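PDB 4B7O: iron-regulated outer membrane protein from Neisseria meningitidis, which belongs to the TonB-dependent receptors and transports iron across the outer membrane, probably taking up ferric siderophores. Local coordinates for residues L88-P93 and V690-A695; S94-G99 and R657-Q662. All coordinates share one frame; numbering follows the deposited sequence.

Interaction 1. Residues L88-P93 and V690-A695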
ATOM      1  N   LEU A  88      -8.315   9.971   0.230  1.00 32.20           N
ATOM      2  CA  LEU A  88      -8.297  10.066  -1.208  1.00 35.44           C
ATOM      3  C   LEU A  88      -9.020   8.917  -1.906  1.00 38.58           C
ATOM      4  O   LEU A  88      -9.639   9.126  -2.963  1.00 36.35           O
ATOM      5  CB  LEU A  88      -6.844  10.071  -1.703  1.00 32.34           C
ATOM      6  CG  LEU A  88      -6.586  10.836  -2.976  1.00 36.83           C
ATOM      7  CD1 LEU A  88      -7.432  12.106  -3.054  1.00 33.51           C
ATOM      8  CD2 LEU A  88      -5.113  11.195  -3.059  1.00 35.48           C
ATOM      9  N   LEU A  89      -8.875   7.697  -1.373  1.00 35.22           N
ATOM     10  CA  LEU A  89      -9.424   6.542  -2.038  1.00 33.24           C
ATOM     11  C   LEU A  89     -10.650   6.042  -1.256  1.00 40.52           C
ATOM     12  O   LEU A  89     -10.875   4.798  -1.189  1.00 39.52           O
ATOM     13  CB  LEU A  89      -8.393   5.434  -2.085  1.00 34.30           C
ATOM     14  CG  LEU A  89      -6.961   5.831  -2.446  1.00 38.69           C
ATOM     15  CD1 LEU A  89      -6.046   4.712  -2.025  1.00 36.59           C
ATOM     16  CD2 LEU A  89      -6.783   6.126  -3.922  1.00 37.23           C
ATOM     17  N   LYS A  90     -11.405   6.956  -0.622  1.00 31.01           N
ATOM     18  CA  LYS A  90     -12.483   6.497   0.233  1.00 35.76           C
ATOM     19  C   LYS A  90     -13.716   5.932  -0.527  1.00 35.36           C
ATOM     20  O   LYS A  90     -14.529   5.183   0.031  1.00 32.60           O
ATOM     21  CB  LYS A  90     -12.909   7.551   1.224  1.00 39.94           C
ATOM     22  CG  LYS A  90     -13.672   8.712   0.632  1.00 42.72           C
ATOM     23  CD  LYS A  90     -13.994   9.721   1.738  1.00 50.58           C
ATOM     24  CE  LYS A  90     -14.304   9.000   3.065  1.00 61.03           C
ATOM     25  NZ  LYS A  90     -14.483   9.864   4.288  1.00 51.10           N
ATOM     26  N   GLU A  91     -13.819   6.294  -1.788  1.00 33.64           N
ATOM     27  CA  GLU A  91     -14.883   5.838  -2.640  1.00 34.98           C
ATOM     28  C   GLU A  91     -14.591   4.491  -3.298  1.00 34.05           C
ATOM     29  O   GLU A  91     -15.440   3.944  -3.972  1.00 34.11           O
ATOM     30  CB  GLU A  91     -15.113   6.870  -3.720  1.00 36.21           C
ATOM     31  CG  GLU A  91     -16.565   7.209  -3.795  1.00 49.88           C
ATOM     32  CD  GLU A  91     -16.895   8.211  -4.890  1.00 58.23           C
ATOM     33  OE1 GLU A  91     -16.037   9.112  -5.169  1.00 55.44           O
ATOM     34  OE2 GLU A  91     -18.029   8.071  -5.441  1.00 51.78           O
ATOM     35  N   GLU A  92     -13.383   3.985  -3.152  1.00 33.15           N
ATOM     36  CA  GLU A  92     -13.071   2.650  -3.632  1.00 39.29           C
ATOM     37  C   GLU A  92     -13.388   1.569  -2.592  1.00 37.89           C
ATOM     38  O   GLU A  92     -12.688   1.424  -1.614  1.00 42.07           O
ATOM     39  CB  GLU A  92     -11.632   2.573  -4.089  1.00 39.71           C
ATOM     40  CG  GLU A  92     -11.196   1.142  -4.399  1.00 59.42           C
ATOM     41  CD  GLU A  92     -12.073   0.358  -5.407  1.00 67.87           C
ATOM     42  OE1 GLU A  92     -12.174   0.885  -6.561  1.00 62.60           O
ATOM     43  OE2 GLU A  92     -12.617  -0.784  -5.042  1.00 53.67           O
ATOM     44  N   PRO A  93     -14.448   0.792  -2.818  1.00 39.88           N
ATOM     45  CA  PRO A  93     -14.956  -0.084  -1.756  1.00 34.46           C
ATOM     46  C   PRO A  93     -14.097  -1.318  -1.453  1.00 36.82           C
ATOM     47  O   PRO A  93     -14.306  -1.955  -0.427  1.00 39.28           O
ATOM     48  CB  PRO A  93     -16.362  -0.509  -2.275  1.00 36.15           C
ATOM     49  CG  PRO A  93     -16.423  -0.120  -3.744  1.00 33.15           C
ATOM     50  CD  PRO A  93     -15.206   0.675  -4.092  1.00 35.83           C
ATOM     51  N   VAL A 690     -20.598   6.776   6.994  1.00 40.13           N
ATOM     52  CA  VAL A 690     -19.903   8.050   6.968  1.00 38.35           C
ATOM     53  C   VAL A 690     -20.339   8.904   5.777  1.00 36.23           C
ATOM     54  O   VAL A 690     -20.370   8.423   4.659  1.00 33.95           O
ATOM     55  CB  VAL A 690     -18.381   7.796   6.937  1.00 39.94           C
ATOM     56  CG1 VAL A 690     -17.623   9.103   6.899  1.00 40.23           C
ATOM     57  CG2 VAL A 690     -17.998   7.047   8.204  1.00 43.13           C
ATOM     58  N   ASN A 691     -20.634  10.173   6.018  1.00 34.17           N
ATOM     59  CA  ASN A 691     -21.123  11.056   4.979  1.00 37.60           C
ATOM     60  C   ASN A 691     -20.273  12.283   4.923  1.00 37.02           C
ATOM     61  O   ASN A 691     -19.969  12.841   5.976  1.00 36.27           O
ATOM     62  CB  ASN A 691     -22.549  11.496   5.258  1.00 36.95           C
ATOM     63  CG  ASN A 691     -23.550  10.421   4.965  1.00 42.01           C
ATOM     64  OD1 ASN A 691     -24.046   9.750   5.886  1.00 44.79           O
ATOM     65  ND2 ASN A 691     -23.871  10.241   3.674  1.00 39.59           N
ATOM     66  N   ASP A 692     -19.908  12.719   3.710  1.00 38.39           N
ATOM     67  CA  ASP A 692     -19.031  13.894   3.523  1.00 37.15           C
ATOM     68  C   ASP A 692     -19.734  14.832   2.549  1.00 39.64           C
ATOM     69  O   ASP A 692     -20.507  14.378   1.707  1.00 40.98           O
ATOM     70  CB  ASP A 692     -17.694  13.549   2.896  1.00 36.27           C
ATOM     71  CG  ASP A 692     -16.896  12.475   3.644  1.00 48.65           C
ATOM     72  OD1 ASP A 692     -17.198  12.115   4.800  1.00 51.90           O
ATOM     73  OD2 ASP A 692     -15.887  11.992   3.061  1.00 53.57           O
ATOM     74  N   VAL A 693     -19.439  16.121   2.615  1.00 33.23           N
ATOM     75  CA  VAL A 693     -19.799  17.004   1.518  1.00 37.51           C
ATOM     76  C   VAL A 693     -18.562  17.842   1.142  1.00 36.16           C
ATOM     77  O   VAL A 693     -17.708  18.061   1.954  1.00 38.75           O
ATOM     78  CB  VAL A 693     -20.984  17.883   1.906  1.00 38.87           C
ATOM     79  CG1 VAL A 693     -22.200  17.023   2.246  1.00 36.24           C
ATOM     80  CG2 VAL A 693     -20.629  18.717   3.113  1.00 40.64           C
ATOM     81  N   PHE A 694     -18.421  18.257  -0.096  1.00 33.89           N
ATOM     82  CA  PHE A 694     -17.211  18.963  -0.451  1.00 31.55           C
ATOM     83  C   PHE A 694     -17.530  19.973  -1.518  1.00 30.42           C
ATOM     84  O   PHE A 694     -18.516  19.842  -2.246  1.00 29.74           O
ATOM     85  CB  PHE A 694     -16.189  17.965  -1.010  1.00 37.48           C
ATOM     86  CG  PHE A 694     -16.735  17.123  -2.134  1.00 41.33           C
ATOM     87  CD1 PHE A 694     -17.470  15.983  -1.857  1.00 46.88           C
ATOM     88  CD2 PHE A 694     -16.549  17.494  -3.456  1.00 43.44           C
ATOM     89  CE1 PHE A 694     -18.004  15.206  -2.885  1.00 48.68           C
ATOM     90  CE2 PHE A 694     -17.084  16.727  -4.499  1.00 47.49           C
ATOM     91  CZ  PHE A 694     -17.813  15.588  -4.206  1.00 50.64           C
ATOM     92  N   ALA A 695     -16.654  20.941  -1.693  1.00 31.05           N
ATOM     93  CA  ALA A 695     -16.852  21.852  -2.788  1.00 33.18           C
ATOM     94  C   ALA A 695     -15.535  22.170  -3.381  1.00 32.92           C
ATOM     95  O   ALA A 695     -14.577  22.457  -2.664  1.00 33.30           O
ATOM     96  CB  ALA A 695     -17.516  23.143  -2.281  1.00 32.73           C
TER
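Lys90 and Asp692 join plug and barrel wall through one salt bridge. NZ of Lys90 donates a hydrogen bond to OD2 of Asp692 at 2.8 Å. It meets the syn lone pair, on the side of the other oxygen. OD1 of Asp692 stays farther from Lys90 NZ, at 3.6 Å, so the ammonium group grips one oxygen and not both. The two side chains reach for each other from opposite directions. The lysine chain is bent at chi3 (-36°), and the bend lays its last carbons against the carboxylate. Its CD comes within 3.2 Å of Asp692 OD2.

The charges have further partners. NZ of Lys90 also makes a salt bridge with Glu87, so it has two carboxylate partners. OD1 of Asp692 accepts a hydrogen bond from the backbone N of Asn713. Both oxygens of this buried acid are thus satisfied: each has its own partner, which would limit rotation of the carboxylate. The two carboxylates, of Asp692 and Glu87, would probably favour the charged lysine.

Van der Waals contact is slight: the CG1 methyl of Val690 lies 4.2 Å from the ammonium nitrogen NZ of Lys90. The two segments bury only 98 Å² between them.

The nearest CA atoms, those of Lys90 and Val690, are 10.1 Å apart, and the lysine side chain spans much of the gap. Lys90 sits in a type I beta turn from Leu89 to Glu92. Polar and charged contacts between plug and inner barrel wall, here strand 684-697, are characteristic of TonB-dependent transporters, whose plug fills the barrel lumen.

Interaction 2. Residues S94-G99 and R657-Q662; sequences SIDFGG and RGRYVQ
Arg659 reaches from barrel strand 652-665 to Ile95 and Asp96 of the plug. Its CB points toward the plug segment. CG lies anti to the backbone N (chi1 -172°), and the chain runs extended to NE, which carries the guanidinium across the gap. The aliphatic carbons serve as a spacer; the nearest CA atoms, of Asp96 and Val661, are 9.9 Å apart. CZ stands 3.9 Å from Ile95 O, and the plug backbone lies close to this end of the group.

NH1 turns to the preceding plug loop, where Lys90 O accepts its strongest hydrogen bond; a weak one goes to Glu92 O. Plug and barrel are the two domains of a TonB-dependent transporter, and here an arginine of the barrel wall binds plug backbone inside the lumen. Strand 95-97 is an outer strand of a small antiparallel sheet in the plug.

NH2 has two acceptors. It forms a salt bridge with Asp96 OD1 at 3.2 Å, through a bent hydrogen bond. This oxygen lies at the guanidinium edge, somewhat tilted from its plane. The flat groups are almost parallel, 5° apart, but offset in level, and NH2 meets OD1 on the anti side, 29° out of the carboxylate plane. The second acceptor is Ile95 O, 3.2 Å from Arg659 NH2, in a weak bond. The other oxygen of Asp96, OD2, is hydrogen-bonded to Ser723 OG.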
ATOM      1  N   SER A  94     -13.182  -1.735  -2.307  1.00 31.35           N
ATOM      2  CA  SER A  94     -12.490  -2.962  -1.904  1.00 33.35           C
ATOM      3  C   SER A  94     -11.126  -2.651  -1.147  1.00 31.85           C
ATOM      4  O   SER A  94     -10.370  -3.546  -0.744  1.00 23.98           O
ATOM      5  CB  SER A  94     -12.329  -3.874  -3.119  1.00 32.46           C
ATOM      6  OG  SER A  94     -11.487  -3.209  -4.053  1.00 47.62           O
ATOM      7  N   ILE A  95     -10.865  -1.370  -0.960  1.00 29.18           N
ATOM      8  CA  ILE A  95      -9.682  -0.933  -0.237  1.00 36.41           C
ATOM      9  C   ILE A  95     -10.224  -0.404   1.051  1.00 33.64           C
ATOM     10  O   ILE A  95     -11.110   0.384   1.018  1.00 39.66           O
ATOM     11  CB  ILE A  95      -8.967   0.207  -0.972  1.00 36.12           C
ATOM     12  CG1 ILE A  95      -8.702  -0.188  -2.397  1.00 39.24           C
ATOM     13  CG2 ILE A  95      -7.604   0.538  -0.386  1.00 39.69           C
ATOM     14  CD1 ILE A  95      -8.127   0.959  -3.201  1.00 44.78           C
ATOM     15  N   ASP A  96      -9.729  -0.871   2.181  1.00 38.98           N
ATOM     16  CA  ASP A  96     -10.175  -0.375   3.464  1.00 37.55           C
ATOM     17  C   ASP A  96      -8.973  -0.008   4.344  1.00 39.88           C
ATOM     18  O   ASP A  96      -7.930  -0.655   4.324  1.00 38.53           O
ATOM     19  CB  ASP A  96     -11.086  -1.402   4.136  1.00 43.84           C
ATOM     20  CG  ASP A  96     -11.747  -0.876   5.414  1.00 51.59           C
ATOM     21  OD1 ASP A  96     -12.323   0.223   5.387  1.00 58.54           O
ATOM     22  OD2 ASP A  96     -11.697  -1.561   6.457  1.00 53.64           O
ATOM     23  N   PHE A  97      -9.115   1.079   5.086  1.00 41.97           N
ATOM     24  CA  PHE A  97      -8.054   1.534   5.948  1.00 39.17           C
ATOM     25  C   PHE A  97      -8.407   1.440   7.402  1.00 39.54           C
ATOM     26  O   PHE A  97      -9.572   1.627   7.793  1.00 41.76           O
ATOM     27  CB  PHE A  97      -7.746   2.952   5.640  1.00 37.66           C
ATOM     28  CG  PHE A  97      -7.047   3.139   4.359  1.00 34.47           C
ATOM     29  CD1 PHE A  97      -7.757   3.209   3.176  1.00 35.75           C
ATOM     30  CD2 PHE A  97      -5.676   3.307   4.336  1.00 37.42           C
ATOM     31  CE1 PHE A  97      -7.082   3.393   1.970  1.00 35.42           C
ATOM     32  CE2 PHE A  97      -4.990   3.497   3.144  1.00 37.92           C
ATOM     33  CZ  PHE A  97      -5.693   3.560   1.956  1.00 35.69           C
ATOM     34  N   GLY A  98      -7.390   1.149   8.210  1.00 38.94           N
ATOM     35  CA  GLY A  98      -7.563   1.226   9.678  1.00 38.95           C
ATOM     36  C   GLY A  98      -7.612   2.682  10.175  1.00 36.44           C
ATOM     37  O   GLY A  98      -7.139   3.610   9.504  1.00 38.70           O
ATOM     38  N   GLY A  99      -8.181   2.882  11.352  1.00 38.06           N
ATOM     39  CA  GLY A  99      -8.145   4.182  12.073  1.00 38.55           C
ATOM     40  C   GLY A  99      -6.743   4.681  12.470  1.00 37.15           C
ATOM     41  O   GLY A  99      -5.764   3.923  12.474  1.00 29.89           O
ATOM     42  N   ARG A 657     -20.559  12.652  -0.565  1.00 33.85           N
ATOM     43  CA  ARG A 657     -19.863  11.388  -0.711  1.00 36.64           C
ATOM     44  C   ARG A 657     -20.208  10.496   0.481  1.00 34.06           C
ATOM     45  O   ARG A 657     -20.414  10.973   1.575  1.00 35.30           O
ATOM     46  CB  ARG A 657     -18.352  11.629  -0.789  1.00 37.69           C
ATOM     47  CG  ARG A 657     -17.561  10.372  -1.077  1.00 44.11           C
ATOM     48  CD  ARG A 657     -16.067  10.600  -1.330  1.00 40.75           C
ATOM     49  NE  ARG A 657     -15.739  11.078  -2.705  1.00 51.62           N
ATOM     50  CZ  ARG A 657     -15.317  12.326  -3.013  1.00 49.30           C
ATOM     51  NH1 ARG A 657     -15.213  13.266  -2.094  1.00 45.97           N
ATOM     52  NH2 ARG A 657     -15.016  12.663  -4.256  1.00 50.37           N
ATOM     53  N   GLY A 658     -20.302   9.208   0.299  1.00 30.93           N
ATOM     54  CA  GLY A 658     -20.690   8.426   1.448  1.00 31.97           C
ATOM     55  C   GLY A 658     -20.090   7.060   1.391  1.00 32.69           C
ATOM     56  O   GLY A 658     -19.842   6.549   0.319  1.00 34.65           O
ATOM     57  N   ARG A 659     -19.851   6.468   2.555  1.00 34.51           N
ATOM     58  CA  ARG A 659     -19.242   5.181   2.605  1.00 32.61           C
ATOM     59  C   ARG A 659     -19.916   4.444   3.704  1.00 36.75           C
ATOM     60  O   ARG A 659     -19.954   4.925   4.842  1.00 38.08           O
ATOM     61  CB  ARG A 659     -17.768   5.338   2.911  1.00 35.27           C
ATOM     62  CG  ARG A 659     -17.016   4.047   2.791  1.00 34.04           C
ATOM     63  CD  ARG A 659     -15.555   4.255   3.094  1.00 34.43           C
ATOM     64  NE  ARG A 659     -14.915   2.960   3.301  1.00 37.32           N
ATOM     65  CZ  ARG A 659     -14.334   2.226   2.346  1.00 37.94           C
ATOM     66  NH1 ARG A 659     -14.296   2.640   1.094  1.00 36.33           N
ATOM     67  NH2 ARG A 659     -13.790   1.065   2.657  1.00 36.72           N
ATOM     68  N   TYR A 660     -20.486   3.290   3.380  1.00 35.79           N
ATOM     69  CA  TYR A 660     -21.194   2.538   4.363  1.00 35.73           C
ATOM     70  C   TYR A 660     -20.620   1.184   4.395  1.00 35.66           C
ATOM     71  O   TYR A 660     -20.471   0.526   3.352  1.00 38.89           O
ATOM     72  CB  TYR A 660     -22.680   2.488   4.035  1.00 42.15           C
ATOM     73  CG  TYR A 660     -23.448   3.742   4.489  1.00 50.03           C
ATOM     74  CD1 TYR A 660     -23.152   5.011   3.945  1.00 46.27           C
ATOM     75  CD2 TYR A 660     -24.493   3.657   5.459  1.00 50.13           C
ATOM     76  CE1 TYR A 660     -23.857   6.147   4.347  1.00 47.32           C
ATOM     77  CE2 TYR A 660     -25.210   4.799   5.851  1.00 46.85           C
ATOM     78  CZ  TYR A 660     -24.883   6.021   5.286  1.00 44.13           C
ATOM     79  OH  TYR A 660     -25.542   7.142   5.658  1.00 48.36           O
ATOM     80  N   VAL A 661     -20.249   0.748   5.590  1.00 37.45           N
ATOM     81  CA  VAL A 661     -19.854  -0.639   5.747  1.00 34.79           C
ATOM     82  C   VAL A 661     -20.744  -1.388   6.703  1.00 38.32           C
ATOM     83  O   VAL A 661     -21.103  -0.894   7.770  1.00 40.84           O
ATOM     84  CB  VAL A 661     -18.327  -0.877   5.872  1.00 37.19           C
ATOM     85  CG1 VAL A 661     -17.530   0.393   5.701  1.00 34.42           C
ATOM     86  CG2 VAL A 661     -17.922  -1.713   7.077  1.00 39.06           C
ATOM     87  N   GLN A 662     -21.159  -2.558   6.256  1.00 38.12           N
ATOM     88  CA  GLN A 662     -22.069  -3.405   6.999  1.00 41.26           C
ATOM     89  C   GLN A 662     -21.287  -4.194   8.078  1.00 38.91           C
ATOM     90  O   GLN A 662     -20.072  -4.296   8.037  1.00 39.40           O
ATOM     91  CB  GLN A 662     -22.775  -4.361   6.024  1.00 40.17           C
ATOM     92  CG  GLN A 662     -23.756  -3.623   5.159  1.00 45.35           C
ATOM     93  CD  GLN A 662     -24.649  -4.553   4.368  1.00 46.70           C
ATOM     94  OE1 GLN A 662     -24.387  -4.846   3.198  1.00 45.04           O
ATOM     95  NE2 GLN A 662     -25.742  -4.978   4.985  1.00 46.56           N
TER

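Interactions 1 and 2 are both buried and both join the plug to the barrel wall. Their centres lie about 9 Å apart. Their plug segments follow each other directly in the chain, and their barrel strands, 652-665 and 684-697, are antiparallel neighbours. The direction of charge is reversed: the plug supplies the cation in interaction 1 and the anion in interaction 2. Interaction 1 joins two side chains, one of them from a plug loop; interaction 2 also has a weak bond to a backbone carbonyl of a short plug strand. The barrel strands are probably also bonded, Asp692 N to Arg657 O, and Arg659 also holds the loop that carries Lys90.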